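Enhancer of mRNA-decapping protein 4 homolog (Drosophila melanogaster, PDB 2VXG) probably takes part in mRNA decapping during mRNA decay and is needed to silence some endogenous miRNA targets. Local coordinates at residues Asp5-Leu10 / Val32-Arg37. Sequence-based numbering, arbitrary orientation.
Sequences DSIKQL and VEFTLR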
# COMPACT_ATOMS: atom_id res chain seq x y z
N ASP A 5 19.53 3.46 -3.48
CA ASP A 5 20.53 3.93 -2.54
C ASP A 5 20.02 5.06 -1.68
O ASP A 5 20.18 5.04 -0.46
CB ASP A 5 21.79 4.41 -3.27
CG ASP A 5 22.61 3.26 -3.89
OD1 ASP A 5 22.32 2.08 -3.63
OD2 ASP A 5 23.58 3.56 -4.64
N SER A 6 19.39 6.04 -2.31
CA SER A 6 18.86 7.18 -1.57
C SER A 6 17.78 6.74 -0.60
O SER A 6 17.71 7.22 0.53
CB SER A 6 18.26 8.22 -2.53
OG SER A 6 17.62 9.24 -1.81
N ILE A 7 16.91 5.88 -1.09
CA ILE A 7 15.86 5.26 -0.27
C ILE A 7 16.40 4.50 0.93
O ILE A 7 15.90 4.67 2.04
CB ILE A 7 14.97 4.32 -1.12
CG1 ILE A 7 14.01 5.17 -1.96
CG2 ILE A 7 14.21 3.31 -0.26
CD1 ILE A 7 13.48 4.50 -3.19
N LYS A 8 17.44 3.70 0.73
CA LYS A 8 18.00 2.95 1.86
C LYS A 8 18.58 3.92 2.87
O LYS A 8 18.41 3.74 4.06
CB LYS A 8 19.01 1.91 1.39
CG LYS A 8 18.38 0.93 0.45
CD LYS A 8 19.03 -0.41 0.47
CE LYS A 8 20.34 -0.38 -0.25
NZ LYS A 8 20.95 -1.70 -0.07
N GLN A 9 19.26 4.94 2.37
CA GLN A 9 19.79 6.03 3.17
C GLN A 9 18.74 6.71 4.06
O GLN A 9 18.92 6.87 5.29
CB GLN A 9 20.40 7.04 2.22
CG GLN A 9 21.05 8.22 2.86
CD GLN A 9 22.19 8.75 2.03
OE1 GLN A 9 22.01 9.08 0.83
NE2 GLN A 9 23.38 8.86 2.64
N LEU A 10 17.65 7.12 3.43
CA LEU A 10 16.54 7.81 4.11
C LEU A 10 15.96 6.94 5.21
O LEU A 10 15.81 7.40 6.33
CB LEU A 10 15.47 8.22 3.09
CG LEU A 10 15.98 9.39 2.23
CD1 LEU A 10 15.14 9.65 0.98
CD2 LEU A 10 16.11 10.65 3.11
N VAL A 32 8.90 0.51 -5.24
CA VAL A 32 8.03 0.43 -4.08
C VAL A 32 8.27 -0.88 -3.33
O VAL A 32 8.44 -0.86 -2.10
CB VAL A 32 6.54 0.62 -4.45
CG1 VAL A 32 5.65 0.43 -3.18
CG2 VAL A 32 6.31 2.01 -5.08
N GLU A 33 8.25 -2.01 -4.06
CA GLU A 33 8.53 -3.33 -3.43
C GLU A 33 9.89 -3.42 -2.78
O GLU A 33 9.98 -3.84 -1.63
CB GLU A 33 8.33 -4.47 -4.40
CG GLU A 33 6.92 -4.61 -4.81
CD GLU A 33 6.70 -5.77 -5.78
OE1 GLU A 33 7.21 -6.88 -5.47
OE2 GLU A 33 6.01 -5.55 -6.83
N PHE A 34 10.94 -2.94 -3.47
CA PHE A 34 12.29 -2.76 -2.89
C PHE A 34 12.22 -1.97 -1.58
O PHE A 34 12.82 -2.34 -0.56
CB PHE A 34 13.20 -2.03 -3.93
CG PHE A 34 14.53 -1.49 -3.37
CD1 PHE A 34 15.68 -2.29 -3.36
CD2 PHE A 34 14.62 -0.19 -2.91
CE1 PHE A 34 16.88 -1.82 -2.88
CE2 PHE A 34 15.80 0.30 -2.44
CZ PHE A 34 16.95 -0.50 -2.42
N THR A 35 11.50 -0.85 -1.61
CA THR A 35 11.34 -0.02 -0.43
C THR A 35 10.67 -0.84 0.69
O THR A 35 11.17 -0.83 1.81
CB THR A 35 10.53 1.27 -0.74
OG1 THR A 35 11.12 1.90 -1.87
CG2 THR A 35 10.49 2.24 0.44
N LEU A 36 9.58 -1.55 0.39
CA LEU A 36 8.83 -2.33 1.43
C LEU A 36 9.72 -3.42 2.01
O LEU A 36 9.75 -3.63 3.22
CB LEU A 36 7.57 -2.95 0.86
CG LEU A 36 6.46 -2.05 0.32
CD1 LEU A 36 5.38 -2.93 -0.29
CD2 LEU A 36 5.89 -1.17 1.36
N ARG A 37 10.47 -4.07 1.13
CA ARG A 37 11.51 -5.03 1.49
C ARG A 37 12.57 -4.49 2.47
O ARG A 37 13.03 -5.23 3.31
CB ARG A 37 12.08 -5.62 0.19
CG ARG A 37 13.33 -6.43 0.25
CD ARG A 37 13.93 -6.54 -1.18
NE ARG A 37 12.85 -6.78 -2.15
CZ ARG A 37 12.79 -6.32 -3.40
NH1 ARG A 37 13.76 -5.60 -3.95
NH2 ARG A 37 11.73 -6.62 -4.14
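The ring of Phe34 is met obliquely by Lys8 and Ile7 of the facing helix. Lys8 lays its aliphatic stem across the ring's far end, CG lying 3.5 Å from CZ of Phe34 and CD 3.6 Å from the same atom, the two side chains crossing at about a right angle. Phe34 reaches this far because its CG stands anti to the backbone N (chi1 167°), projecting the ring toward segment 5-10, whose axis comes within 10.3 Å of that of 32-37. The neighbouring carbon, Phe34 CE2, rests 4.0 Å from Ile7 CG2. Trimmed to an alanine, Lys8 would probably leave the outer end of the ring without its methylene cover and freer to shift. Deeper in, Ile7 and Thr35 are both buried: Ile7 CD1 sits 3.8 Å from Thr35 OG1, a hydroxyl bound instead to Leu31 O one turn back in its own helix, while Ile7 CG2 meets Thr35 CG2. No hydrogen bond joins the two segments. Thr35 also touches Phe20 and Ala23 of helix 16-25, which lies between helices 2-13 and 29-38 in the chain. With segment axes 30° apart, these two helices pack as alternate members of an all-helical array, consistent with this C-terminal domain's TPR-like family.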